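Local coordinates for peptidoglycan synthetase penicillin-binding protein 3 (Bifidobacterium adolescentis, PDB 4YE5) that probably cross-links peptidoglycan as a membrane-bound, penicillin-binding transpeptidase of the cell-wall synthesis machinery, at residues V47-I53 with I139-S145; M465-A469 with R482-K486; P511-F517 with Y550-S556. One frame throughout, in Å; residues are numbered along the deposited sequence.

Contact 1 (V47-I53 with I139-S145); sequences VERYTII and IVYAELS
I53 lies over one face of the Y141 ring, a CH-pi contact with I53 CB 3.9 Å from the ring centroid. Y141 takes the p rotamer, which lays its ring along I53; I53 CG2 comes within 3.4 Å of Y141 OH. Strands 50-53 and 140-144 run antiparallel at 151°, axes 4.4 Å apart; V47-R49, I139 and S145 are loop, and I139 is not extended. T51 and E143 form a hydrogen-bonded pair: T51 N to E143 O and E143 N to T51 O are both 2.7 Å. I53 and Y141 form the next, with I53 N to Y141 O 2.7 Å and Y141 N to I53 O 2.9 Å. Y50-L144 and I52-A142 are the non-hydrogen-bonded pairs. Strand 50-54 is the centre of a three-stranded antiparallel sheet in the dimerisation-domain region, between strands 117-123 and 140-144. The face bearing Y50, I52, A142 and L144 packs partly on helix 125-132. There Y50 CE1 meets L144 CB at 3.7 Å. Beyond the strands, S145 N donates to R49 O at 2.8 Å. Y50 OH donates to E48 OE2 at 2.6 Å. R49 turns away to a salt bridge with D122. Water 1 joins V47 O (2.9 Å) and S145 O (2.7 Å).

Contact 2 (M465-A469 with R482-K486); sequences MESSA and RMAAK
A469 CB sits 4.0 Å from A485 CB and 4.2 Å from M483 CB. One turn earlier, M465 CB meets A484 CB at 3.8 Å. Small side chains let the backbones come close: the CA atoms of E466 and A484 are 3.8 Å apart. Helix 465-469 crosses strand 484-486 at 71°, axes 5.3 Å apart. M465 and M483 are selenomethionines; M465 CE reaches K486 N at 3.8 Å. This is helix 455-470 packed on edge strand 484-492 of the five-stranded antiparallel sheet of the transpeptidase domain. K486 is consistent with the lysine of the K(T/S)G motif of penicillin-binding proteins; its NZ hydrogen-bonds S287, probably the SxxK serine. M465 O serves two donors, A469 N at 2.9 Å within the helix and A485 N at 3.0 Å. S468 CB lies 3.2 Å from A485 O. At the polar edge E466 (chi1 t) and R482 (chi1 m) make a two-pronged salt bridge, R482 NE to E466 OE2 2.7 Å and R482 NH2 to E466 OE1 3.0 Å.

Contact 3 (P511-F517 with Y550-S556); sequences PADNPRF and YEVPASS
D513 takes both hydrogen bonds across these segments with its carboxylate. S555 OG donates to D513 OD1 at 2.8 Å, and S556 N donates to D513 OD2 at 3.0 Å. D513, rotamer p, lies within a type I turn from P511 to N514 closed by N514 N to P511 O at 3.2 Å. The peptide before P511 is cis. Two waters join R516 to Y550 O. Water 2 lies 2.8 Å from R516 NH2 and 3.2 Å from Y550 O; water 3, 2.7 Å from R516 NH1 and 3.0 Å from Y550 O. The contact joins the hairpin loop between strands 501-510 and 517-524 of the five-stranded transpeptidase-domain sheet to the chain leaving helix 535-549. That helix ends in a Schellman motif with E551 at C-prime. R516 and F517 face I510 in a classic beta bulge. P511 CG packs on V552 CG1 at 4.0 Å. The F517 and Y550 rings meet obliquely, planes at 45°, centroids 5.5 Å apart, with F517 CZ 3.6 Å from Y550 CD2.

The contacts follow one another along the chain. Contact 1 belongs to the three-stranded sheet of the dimerisation-domain region. It lies on the opposite side of the chain's centre from the other two. Its centre is 59 Å from that of contact 2 and 54 Å from that of contact 3, so the molecule is long, and the dimerisation-domain region lies well away from the transpeptidase domain. Contacts 2 and 3 have centres 13 Å apart and touch. Both involve the five-stranded transpeptidase sheet: strand 484-492 in contact 2, the 501-510/517-524 hairpin in contact 3. R482 joins them, with R482 O 2.8 Å from A512 N and R482 N 2.8 Å from S555 OG.

Contact 1 (V47-I53 with I139-S145)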
ATOM      1  N   VAL A  47      14.431 -15.821  -4.618  1.00 37.90           N
ATOM      2  CA  VAL A  47      15.689 -16.559  -4.648  1.00 37.91           C
ATOM      3  C   VAL A  47      15.732 -17.389  -5.923  1.00 33.22           C
ATOM      4  O   VAL A  47      14.853 -18.224  -6.144  1.00 30.17           O
ATOM      5  CB  VAL A  47      15.769 -17.542  -3.457  1.00 39.45           C
ATOM      6  CG1 VAL A  47      17.166 -18.149  -3.352  1.00 42.20           C
ATOM      7  CG2 VAL A  47      15.384 -16.836  -2.152  1.00 42.30           C
ATOM      8  N   GLU A  48      16.735 -17.165  -6.764  1.00 31.25           N
ATOM      9  CA  GLU A  48      16.870 -17.962  -7.980  1.00 27.93           C
ATOM     10  C   GLU A  48      17.516 -19.317  -7.706  1.00 31.09           C
ATOM     11  O   GLU A  48      18.735 -19.427  -7.669  1.00 36.28           O
ATOM     12  CB  GLU A  48      17.650 -17.212  -9.067  1.00 29.93           C
ATOM     13  CG  GLU A  48      17.574 -17.925 -10.424  1.00 33.00           C
ATOM     14  CD  GLU A  48      18.591 -17.420 -11.438  1.00 39.58           C
ATOM     15  OE1 GLU A  48      19.249 -16.398 -11.164  1.00 41.79           O
ATOM     16  OE2 GLU A  48      18.738 -18.053 -12.511  1.00 42.50           O
ATOM     17  N   ARG A  49      16.685 -20.337  -7.500  1.00 29.44           N
ATOM     18  CA  ARG A  49      17.135 -21.724  -7.385  1.00 31.94           C
ATOM     19  C   ARG A  49      16.229 -22.569  -8.279  1.00 33.07           C
ATOM     20  O   ARG A  49      15.170 -22.097  -8.719  1.00 31.34           O
ATOM     21  CB  ARG A  49      17.033 -22.229  -5.942  1.00 31.84           C
ATOM     22  CG  ARG A  49      17.667 -21.317  -4.907  1.00 44.29           C
ATOM     23  CD  ARG A  49      19.174 -21.196  -5.084  1.00 54.01           C
ATOM     24  NE  ARG A  49      19.869 -22.373  -4.575  1.00 59.49           N
ATOM     25  CZ  ARG A  49      21.083 -22.347  -4.037  1.00 62.05           C
ATOM     26  NH1 ARG A  49      21.744 -21.197  -3.942  1.00 61.06           N
ATOM     27  NH2 ARG A  49      21.635 -23.471  -3.592  1.00 61.11           N
ATOM     28  N   TYR A  50      16.626 -23.814  -8.532  1.00 31.52           N
ATOM     29  CA  TYR A  50      15.913 -24.657  -9.489  1.00 24.28           C
ATOM     30  C   TYR A  50      15.703 -26.072  -8.995  1.00 28.09           C
ATOM     31  O   TYR A  50      16.524 -26.621  -8.260  1.00 36.37           O
ATOM     32  CB  TYR A  50      16.671 -24.697 -10.815  1.00 27.92           C
ATOM     33  CG  TYR A  50      16.740 -23.360 -11.492  1.00 27.82           C
ATOM     34  CD1 TYR A  50      15.709 -22.933 -12.313  1.00 26.85           C
ATOM     35  CD2 TYR A  50      17.827 -22.516 -11.308  1.00 29.28           C
ATOM     36  CE1 TYR A  50      15.749 -21.708 -12.933  1.00 28.46           C
ATOM     37  CE2 TYR A  50      17.877 -21.269 -11.935  1.00 28.78           C
ATOM     38  CZ  TYR A  50      16.831 -20.876 -12.748  1.00 31.05           C
ATOM     39  OH  TYR A  50      16.849 -19.647 -13.396  1.00 30.21           O
ATOM     40  N   THR A  51      14.592 -26.672  -9.397  1.00 26.01           N
ATOM     41  CA  THR A  51      14.472 -28.115  -9.268  1.00 26.89           C
ATOM     42  C   THR A  51      14.773 -28.726 -10.636  1.00 27.86           C
ATOM     43  O   THR A  51      14.214 -28.292 -11.651  1.00 27.88           O
ATOM     44  CB  THR A  51      13.074 -28.533  -8.778  1.00 30.45           C
ATOM     45  OG1 THR A  51      12.798 -27.883  -7.528  1.00 40.83           O
ATOM     46  CG2 THR A  51      13.024 -30.026  -8.556  1.00 28.20           C
ATOM     47  N   ILE A  52      15.676 -29.701 -10.672  1.00 28.40           N
ATOM     48  CA  ILE A  52      16.026 -30.357 -11.931  1.00 28.69           C
ATOM     49  C   ILE A  52      15.141 -31.581 -12.115  1.00 31.61           C
ATOM     50  O   ILE A  52      15.108 -32.474 -11.258  1.00 30.14           O
ATOM     51  CB  ILE A  52      17.515 -30.756 -11.983  1.00 30.79           C
ATOM     52  CG1 ILE A  52      18.408 -29.514 -11.838  1.00 28.62           C
ATOM     53  CG2 ILE A  52      17.843 -31.517 -13.295  1.00 25.21           C
ATOM     54  CD1 ILE A  52      18.072 -28.398 -12.834  1.00 28.30           C
ATOM     55  N   ILE A  53      14.410 -31.598 -13.227  1.00 25.86           N
ATOM     56  CA  ILE A  53      13.430 -32.639 -13.514  1.00 23.95           C
ATOM     57  C   ILE A  53      13.885 -33.503 -14.680  1.00 26.50           C
ATOM     58  O   ILE A  53      14.374 -32.988 -15.682  1.00 23.33           O
ATOM     59  CB  ILE A  53      12.057 -32.008 -13.891  1.00 26.17           C
ATOM     60  CG1 ILE A  53      11.551 -31.075 -12.776  1.00 33.79           C
ATOM     61  CG2 ILE A  53      11.026 -33.095 -14.221  1.00 33.49           C
ATOM     62  CD1 ILE A  53      11.352 -31.765 -11.419  1.00 37.50           C
ATOM     63  N   ILE A 139      14.663 -33.764 -22.320  1.00 23.65           N
ATOM     64  CA  ILE A 139      14.765 -34.894 -21.390  1.00 26.56           C
ATOM     65  C   ILE A 139      14.950 -34.430 -19.956  1.00 28.99           C
ATOM     66  O   ILE A 139      14.342 -34.962 -19.032  1.00 28.89           O
ATOM     67  CB  ILE A 139      15.906 -35.835 -21.784  1.00 23.55           C
ATOM     68  CG1 ILE A 139      15.696 -36.289 -23.231  1.00 23.79           C
ATOM     69  CG2 ILE A 139      15.993 -37.030 -20.802  1.00 23.70           C
ATOM     70  CD1 ILE A 139      16.842 -37.042 -23.794  1.00 23.63           C
ATOM     71  N   VAL A 140      15.794 -33.428 -19.779  1.00 23.08           N
ATOM     72  CA  VAL A 140      16.029 -32.859 -18.464  1.00 22.89           C
ATOM     73  C   VAL A 140      15.723 -31.360 -18.553  1.00 22.72           C
ATOM     74  O   VAL A 140      16.084 -30.706 -19.531  1.00 23.52           O
ATOM     75  CB  VAL A 140      17.491 -33.077 -18.034  1.00 24.34           C
ATOM     76  CG1 VAL A 140      17.739 -32.477 -16.677  1.00 25.18           C
ATOM     77  CG2 VAL A 140      17.828 -34.563 -18.033  1.00 27.79           C
ATOM     78  N   TYR A 141      15.035 -30.828 -17.555  1.00 22.70           N
ATOM     79  CA  TYR A 141      14.775 -29.391 -17.513  1.00 23.85           C
ATOM     80  C   TYR A 141      14.747 -28.859 -16.084  1.00 24.39           C
ATOM     81  O   TYR A 141      14.658 -29.620 -15.100  1.00 25.38           O
ATOM     82  CB  TYR A 141      13.481 -29.025 -18.254  1.00 25.17           C
ATOM     83  CG  TYR A 141      12.239 -29.728 -17.737  1.00 34.59           C
ATOM     84  CD1 TYR A 141      11.886 -30.987 -18.213  1.00 33.99           C
ATOM     85  CD2 TYR A 141      11.412 -29.122 -16.785  1.00 35.67           C
ATOM     86  CE1 TYR A 141      10.753 -31.637 -17.754  1.00 37.96           C
ATOM     87  CE2 TYR A 141      10.265 -29.769 -16.317  1.00 40.21           C
ATOM     88  CZ  TYR A 141       9.946 -31.025 -16.809  1.00 40.70           C
ATOM     89  OH  TYR A 141       8.820 -31.676 -16.365  1.00 42.63           O
ATOM     90  N   ALA A 142      14.838 -27.542 -15.985  1.00 24.50           N
ATOM     91  CA  ALA A 142      14.915 -26.856 -14.707  1.00 26.23           C
ATOM     92  C   ALA A 142      13.594 -26.160 -14.375  1.00 32.30           C
ATOM     93  O   ALA A 142      13.035 -25.448 -15.207  1.00 30.62           O
ATOM     94  CB  ALA A 142      16.038 -25.846 -14.754  1.00 24.24           C
ATOM     95  N   GLU A 143      13.102 -26.360 -13.154  1.00 31.11           N
ATOM     96  CA  GLU A 143      11.919 -25.636 -12.691  1.00 32.37           C
ATOM     97  C   GLU A 143      12.318 -24.599 -11.642  1.00 28.53           C
ATOM     98  O   GLU A 143      12.815 -24.951 -10.579  1.00 24.29           O
ATOM     99  CB  GLU A 143      10.847 -26.595 -12.146  1.00 39.96           C
ATOM    100  CG  GLU A 143       9.921 -27.145 -13.238  1.00 49.83           C
ATOM    101  CD  GLU A 143       8.875 -28.148 -12.730  1.00 58.57           C
ATOM    102  OE1 GLU A 143       8.956 -28.576 -11.553  1.00 57.05           O
ATOM    103  OE2 GLU A 143       7.973 -28.512 -13.529  1.00 54.55           O
ATOM    104  N   LEU A 144      12.125 -23.326 -11.970  1.00 29.85           N
ATOM    105  CA  LEU A 144      12.486 -22.215 -11.091  1.00 32.99           C
ATOM    106  C   LEU A 144      11.667 -22.225  -9.795  1.00 33.78           C
ATOM    107  O   LEU A 144      10.447 -22.337  -9.834  1.00 31.99           O
ATOM    108  CB  LEU A 144      12.286 -20.892 -11.829  1.00 28.46           C
ATOM    109  CG  LEU A 144      12.447 -19.624 -10.992  1.00 33.40           C
ATOM    110  CD1 LEU A 144      13.905 -19.420 -10.626  1.00 35.15           C
ATOM    111  CD2 LEU A 144      11.886 -18.403 -11.741  1.00 27.24           C
ATOM    112  N   SER A 145      12.343 -22.132  -8.653  1.00 31.52           N
ATOM    113  CA  SER A 145      11.657 -22.165  -7.363  1.00 36.01           C
ATOM    114  C   SER A 145      11.050 -20.790  -7.101  1.00 31.26           C
ATOM    115  O   SER A 145      11.466 -19.791  -7.699  1.00 31.63           O
ATOM    116  CB  SER A 145      12.614 -22.501  -6.213  1.00 29.45           C
ATOM    117  OG  SER A 145      12.515 -21.446  -5.232  1.00 44.56           O
TER
HETATM  118  O   HOH W   1      12.751 -17.379  -7.961  1.00 37.86           O

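Contact 2 (M465-A469 with R482-K486)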
HETATM    1  N   MSE A 465      -7.552  26.110  11.076  1.00 15.83           N
HETATM    2  CA  MSE A 465      -6.992  24.846  11.570  1.00 20.00           C
HETATM    3  C   MSE A 465      -5.777  25.051  12.477  1.00 17.03           C
HETATM    4  O   MSE A 465      -5.541  24.277  13.408  1.00 16.14           O
HETATM    5  CB  MSE A 465      -6.642  23.871  10.429  1.00 18.29           C
HETATM    6  CG  MSE A 465      -7.856  23.341   9.675  1.00 14.66           C
HETATM    7 SE   MSE A 465      -7.324  22.048   8.331  0.55 14.33          SE
HETATM    8  CE  MSE A 465      -6.661  20.638   9.546  1.00 12.28           C
ATOM      9  N   GLU A 466      -5.007  26.095  12.209  1.00 16.83           N
ATOM     10  CA  GLU A 466      -3.909  26.421  13.090  1.00 18.01           C
ATOM     11  C   GLU A 466      -4.450  26.895  14.451  1.00 20.21           C
ATOM     12  O   GLU A 466      -3.906  26.535  15.503  1.00 17.35           O
ATOM     13  CB  GLU A 466      -2.954  27.453  12.453  1.00 18.48           C
ATOM     14  CG  GLU A 466      -1.904  27.951  13.436  1.00 25.59           C
ATOM     15  CD  GLU A 466      -0.649  28.516  12.775  1.00 30.39           C
ATOM     16  OE1 GLU A 466      -0.655  28.752  11.548  1.00 29.05           O
ATOM     17  OE2 GLU A 466       0.346  28.721  13.502  1.00 29.95           O
ATOM     18  N   SER A 467      -5.532  27.679  14.438  1.00 17.32           N
ATOM     19  CA  SER A 467      -6.192  28.034  15.700  1.00 29.49           C
ATOM     20  C   SER A 467      -6.739  26.768  16.375  1.00 25.90           C
ATOM     21  O   SER A 467      -6.659  26.624  17.597  1.00 21.66           O
ATOM     22  CB  SER A 467      -7.314  29.064  15.487  1.00 18.91           C
ATOM     23  OG  SER A 467      -6.775  30.292  15.029  1.00 19.90           O
ATOM     24  N   SER A 468      -7.267  25.839  15.582  1.00 19.90           N
ATOM     25  CA  SER A 468      -7.759  24.570  16.141  1.00 15.61           C
ATOM     26  C   SER A 468      -6.621  23.769  16.816  1.00 17.03           C
ATOM     27  O   SER A 468      -6.827  23.193  17.871  1.00 18.11           O
ATOM     28  CB  SER A 468      -8.458  23.707  15.061  1.00 14.89           C
ATOM     29  OG  SER A 468      -9.572  24.409  14.479  1.00 20.21           O
ATOM     30  N   ALA A 469      -5.430  23.742  16.210  1.00 16.91           N
ATOM     31  CA  ALA A 469      -4.265  23.059  16.815  1.00 19.90           C
ATOM     32  C   ALA A 469      -3.831  23.731  18.129  1.00 16.57           C
ATOM     33  O   ALA A 469      -3.535  23.067  19.123  1.00 20.07           O
ATOM     34  CB  ALA A 469      -3.074  23.039  15.841  1.00 14.27           C
ATOM     35  N   ARG A 482       4.897  25.294  13.767  1.00 23.60           N
ATOM     36  CA  ARG A 482       3.459  25.569  13.786  1.00 23.12           C
ATOM     37  C   ARG A 482       2.704  24.417  13.137  1.00 23.18           C
ATOM     38  O   ARG A 482       3.173  23.876  12.142  1.00 21.02           O
ATOM     39  CB  ARG A 482       3.184  26.882  13.052  1.00 23.92           C
ATOM     40  CG  ARG A 482       3.751  28.092  13.795  1.00 26.06           C
ATOM     41  CD  ARG A 482       3.826  29.343  12.928  1.00 21.49           C
ATOM     42  NE  ARG A 482       2.569  29.663  12.258  1.00 23.16           N
ATOM     43  CZ  ARG A 482       2.456  30.608  11.325  1.00 29.32           C
ATOM     44  NH1 ARG A 482       3.518  31.333  10.974  1.00 26.74           N
ATOM     45  NH2 ARG A 482       1.287  30.842  10.752  1.00 29.39           N
HETATM   46  N   MSE A 483       1.549  24.043  13.704  1.00 17.40           N
HETATM   47  CA  MSE A 483       0.709  22.976  13.150  1.00 18.47           C
HETATM   48  C   MSE A 483      -0.682  23.492  12.845  1.00 20.67           C
HETATM   49  O   MSE A 483      -1.195  24.362  13.545  1.00 19.45           O
HETATM   50  CB  MSE A 483       0.554  21.807  14.149  1.00 18.85           C
HETATM   51  CG  MSE A 483       1.804  20.916  14.290  1.00 25.70           C
HETATM   52 SE   MSE A 483       1.544  19.435  15.552  0.54 24.45          SE
HETATM   53  CE  MSE A 483       1.681  20.429  17.162  1.00 20.13           C
ATOM     54  N   ALA A 484      -1.299  22.932  11.812  1.00 17.32           N
ATOM     55  CA  ALA A 484      -2.703  23.190  11.532  1.00 18.94           C
ATOM     56  C   ALA A 484      -3.350  21.822  11.626  1.00 20.40           C
ATOM     57  O   ALA A 484      -2.952  20.899  10.909  1.00 21.17           O
ATOM     58  CB  ALA A 484      -2.890  23.756  10.146  1.00 14.04           C
ATOM     59  N   ALA A 485      -4.338  21.680  12.500  1.00 16.67           N
ATOM     60  CA  ALA A 485      -4.864  20.342  12.749  1.00 20.23           C
ATOM     61  C   ALA A 485      -6.307  20.355  13.182  1.00 19.51           C
ATOM     62  O   ALA A 485      -6.805  21.375  13.636  1.00 15.74           O
ATOM     63  CB  ALA A 485      -4.012  19.655  13.829  1.00 14.05           C
ATOM     64  N   LYS A 486      -6.960  19.202  13.088  1.00 13.10           N
ATOM     65  CA  LYS A 486      -8.282  19.024  13.673  1.00 15.47           C
ATOM     66  C   LYS A 486      -8.366  17.678  14.363  1.00 14.42           C
ATOM     67  O   LYS A 486      -7.784  16.707  13.886  1.00 12.77           O
ATOM     68  CB  LYS A 486      -9.392  19.104  12.601  1.00 15.17           C
ATOM     69  CG  LYS A 486     -10.078  20.473  12.501  1.00 20.78           C
ATOM     70  CD  LYS A 486     -10.810  20.917  13.778  1.00 14.47           C
ATOM     71  CE  LYS A 486     -12.114  20.159  13.945  1.00 19.34           C
ATOM     72  NZ  LYS A 486     -12.667  20.221  15.328  1.00 23.05           N
TER

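Contact 3 (P511-F517 with Y550-S556)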
ATOM      1  N   PRO A 511       4.915  21.890   8.473  1.00 18.77           N
ATOM      2  CA  PRO A 511       4.581  23.044   9.328  1.00 19.55           C
ATOM      3  C   PRO A 511       3.480  23.884   8.691  1.00 26.99           C
ATOM      4  O   PRO A 511       3.419  23.954   7.457  1.00 22.45           O
ATOM      5  CB  PRO A 511       5.886  23.838   9.409  1.00 17.18           C
ATOM      6  CG  PRO A 511       6.742  23.373   8.220  1.00 21.36           C
ATOM      7  CD  PRO A 511       6.230  22.013   7.809  1.00 18.35           C
ATOM      8  N   ALA A 512       2.632  24.507   9.509  1.00 21.43           N
ATOM      9  CA  ALA A 512       1.500  25.278   8.986  1.00 23.93           C
ATOM     10  C   ALA A 512       1.914  26.406   8.031  1.00 28.09           C
ATOM     11  O   ALA A 512       1.171  26.753   7.111  1.00 23.88           O
ATOM     12  CB  ALA A 512       0.653  25.854  10.138  1.00 22.14           C
ATOM     13  N   ASP A 513       3.092  26.980   8.245  1.00 23.05           N
ATOM     14  CA  ASP A 513       3.472  28.163   7.468  1.00 26.60           C
ATOM     15  C   ASP A 513       4.189  27.831   6.147  1.00 29.07           C
ATOM     16  O   ASP A 513       4.493  28.717   5.367  1.00 30.32           O
ATOM     17  CB  ASP A 513       4.262  29.161   8.321  1.00 28.35           C
ATOM     18  CG  ASP A 513       5.428  28.525   9.063  1.00 29.96           C
ATOM     19  OD1 ASP A 513       5.314  27.374   9.542  1.00 28.75           O
ATOM     20  OD2 ASP A 513       6.468  29.197   9.186  1.00 37.52           O
ATOM     21  N   ASN A 514       4.417  26.545   5.894  1.00 25.79           N
ATOM     22  CA  ASN A 514       5.006  26.071   4.635  1.00 23.98           C
ATOM     23  C   ASN A 514       4.772  24.582   4.573  1.00 21.60           C
ATOM     24  O   ASN A 514       5.707  23.811   4.758  1.00 21.63           O
ATOM     25  CB  ASN A 514       6.523  26.368   4.590  1.00 31.90           C
ATOM     26  CG  ASN A 514       7.171  25.999   3.245  1.00 41.76           C
ATOM     27  OD1 ASN A 514       6.482  25.696   2.267  1.00 44.57           O
ATOM     28  ND2 ASN A 514       8.507  26.022   3.199  1.00 38.90           N
ATOM     29  N   PRO A 515       3.507  24.171   4.370  1.00 21.24           N
ATOM     30  CA  PRO A 515       3.097  22.782   4.629  1.00 19.34           C
ATOM     31  C   PRO A 515       3.947  21.773   3.876  1.00 24.01           C
ATOM     32  O   PRO A 515       4.182  21.915   2.686  1.00 22.92           O
ATOM     33  CB  PRO A 515       1.654  22.753   4.118  1.00 16.14           C
ATOM     34  CG  PRO A 515       1.160  24.146   4.410  1.00 21.03           C
ATOM     35  CD  PRO A 515       2.356  25.008   3.975  1.00 24.37           C
ATOM     36  N   ARG A 516       4.391  20.747   4.578  1.00 19.89           N
ATOM     37  CA  ARG A 516       5.244  19.735   3.975  1.00 16.28           C
ATOM     38  C   ARG A 516       4.592  18.356   4.050  1.00 19.27           C
ATOM     39  O   ARG A 516       4.609  17.594   3.081  1.00 18.11           O
ATOM     40  CB  ARG A 516       6.576  19.722   4.717  1.00 20.42           C
ATOM     41  CG  ARG A 516       7.522  18.642   4.276  1.00 30.20           C
ATOM     42  CD  ARG A 516       8.287  19.030   3.041  1.00 40.49           C
ATOM     43  NE  ARG A 516       9.383  18.097   2.797  1.00 43.31           N
ATOM     44  CZ  ARG A 516      10.662  18.367   3.019  1.00 31.61           C
ATOM     45  NH1 ARG A 516      11.031  19.561   3.480  1.00 28.26           N
ATOM     46  NH2 ARG A 516      11.575  17.446   2.753  1.00 26.73           N
ATOM     47  N   PHE A 517       4.017  18.034   5.207  1.00 16.46           N
ATOM     48  CA  PHE A 517       3.364  16.742   5.398  1.00 12.69           C
ATOM     49  C   PHE A 517       1.972  16.866   5.951  1.00 16.86           C
ATOM     50  O   PHE A 517       1.658  17.812   6.667  1.00 17.29           O
ATOM     51  CB  PHE A 517       4.157  15.864   6.376  1.00 17.48           C
ATOM     52  CG  PHE A 517       5.583  15.629   5.962  1.00 21.19           C
ATOM     53  CD1 PHE A 517       5.886  14.795   4.883  1.00 23.99           C
ATOM     54  CD2 PHE A 517       6.614  16.232   6.648  1.00 18.57           C
ATOM     55  CE1 PHE A 517       7.230  14.585   4.487  1.00 23.51           C
ATOM     56  CE2 PHE A 517       7.959  16.038   6.265  1.00 24.37           C
ATOM     57  CZ  PHE A 517       8.263  15.216   5.185  1.00 21.22           C
ATOM     58  N   TYR A 550      14.018  15.264   7.961  1.00 23.61           N
ATOM     59  CA  TYR A 550      14.158  16.034   6.723  1.00 24.64           C
ATOM     60  C   TYR A 550      14.742  17.416   6.956  1.00 25.93           C
ATOM     61  O   TYR A 550      14.823  18.228   6.027  1.00 30.04           O
ATOM     62  CB  TYR A 550      12.817  16.097   5.974  1.00 21.03           C
ATOM     63  CG  TYR A 550      12.383  14.720   5.525  1.00 23.56           C
ATOM     64  CD1 TYR A 550      12.964  14.118   4.405  1.00 25.39           C
ATOM     65  CD2 TYR A 550      11.447  13.993   6.247  1.00 22.28           C
ATOM     66  CE1 TYR A 550      12.595  12.838   4.001  1.00 24.63           C
ATOM     67  CE2 TYR A 550      11.060  12.714   5.839  1.00 22.14           C
ATOM     68  CZ  TYR A 550      11.635  12.143   4.722  1.00 28.77           C
ATOM     69  OH  TYR A 550      11.253  10.868   4.324  1.00 23.56           O
ATOM     70  N   GLU A 551      15.179  17.671   8.191  1.00 23.58           N
ATOM     71  CA  GLU A 551      15.841  18.935   8.520  1.00 25.70           C
ATOM     72  C   GLU A 551      14.996  20.127   8.076  1.00 27.44           C
ATOM     73  O   GLU A 551      15.480  21.031   7.393  1.00 31.04           O
ATOM     74  CB  GLU A 551      17.243  18.989   7.881  1.00 29.42           C
ATOM     75  CG  GLU A 551      18.114  17.779   8.256  1.00 27.99           C
ATOM     76  CD  GLU A 551      19.540  17.865   7.719  1.00 45.27           C
ATOM     77  OE1 GLU A 551      19.829  17.184   6.711  1.00 45.47           O
ATOM     78  OE2 GLU A 551      20.371  18.603   8.307  1.00 49.33           O
ATOM     79  N   VAL A 552      13.719  20.107   8.447  1.00 26.02           N
ATOM     80  CA  VAL A 552      12.784  21.152   8.032  1.00 24.47           C
ATOM     81  C   VAL A 552      13.096  22.434   8.813  1.00 28.27           C
ATOM     82  O   VAL A 552      13.236  22.394  10.035  1.00 29.20           O
ATOM     83  CB  VAL A 552      11.318  20.701   8.271  1.00 23.82           C
ATOM     84  CG1 VAL A 552      10.326  21.765   7.760  1.00 25.09           C
ATOM     85  CG2 VAL A 552      11.058  19.328   7.585  1.00 18.32           C
ATOM     86  N   PRO A 553      13.217  23.575   8.112  1.00 28.39           N
ATOM     87  CA  PRO A 553      13.462  24.824   8.835  1.00 29.44           C
ATOM     88  C   PRO A 553      12.335  25.142   9.818  1.00 25.62           C
ATOM     89  O   PRO A 553      11.166  24.926   9.487  1.00 28.01           O
ATOM     90  CB  PRO A 553      13.498  25.882   7.720  1.00 33.57           C
ATOM     91  CG  PRO A 553      13.803  25.131   6.474  1.00 38.61           C
ATOM     92  CD  PRO A 553      13.127  23.790   6.656  1.00 30.32           C
ATOM     93  N   ALA A 554      12.691  25.632  11.004  1.00 25.37           N
ATOM     94  CA  ALA A 554      11.721  26.020  12.023  1.00 28.34           C
ATOM     95  C   ALA A 554      10.710  27.047  11.503  1.00 32.83           C
ATOM     96  O   ALA A 554      11.016  27.843  10.619  1.00 30.24           O
ATOM     97  CB  ALA A 554      12.445  26.552  13.252  1.00 32.99           C
ATOM     98  N   SER A 555       9.503  27.031  12.056  1.00 29.02           N
ATOM     99  CA  SER A 555       8.474  27.989  11.647  1.00 27.40           C
ATOM    100  C   SER A 555       8.842  29.423  11.993  1.00 26.95           C
ATOM    101  O   SER A 555       9.596  29.671  12.926  1.00 28.40           O
ATOM    102  CB  SER A 555       7.138  27.646  12.315  1.00 26.20           C
ATOM    103  OG  SER A 555       6.603  26.428  11.802  1.00 24.23           O
ATOM    104  N   SER A 556       8.278  30.363  11.244  1.00 32.56           N
ATOM    105  CA  SER A 556       8.296  31.774  11.604  1.00 38.88           C
ATOM    106  C   SER A 556       7.127  32.093  12.540  1.00 37.74           C
ATOM    107  O   SER A 556       6.146  31.350  12.589  1.00 35.37           O
ATOM    108  CB  SER A 556       8.206  32.636  10.339  1.00 46.75           C
ATOM    109  OG  SER A 556       9.363  32.476   9.530  1.00 54.41           O
TER
HETATM  110  O   HOH W   2      14.370  17.598   2.872  1.00 53.70           O
HETATM  111  O   HOH W   3      13.386  20.408   4.472  1.00 56.14           O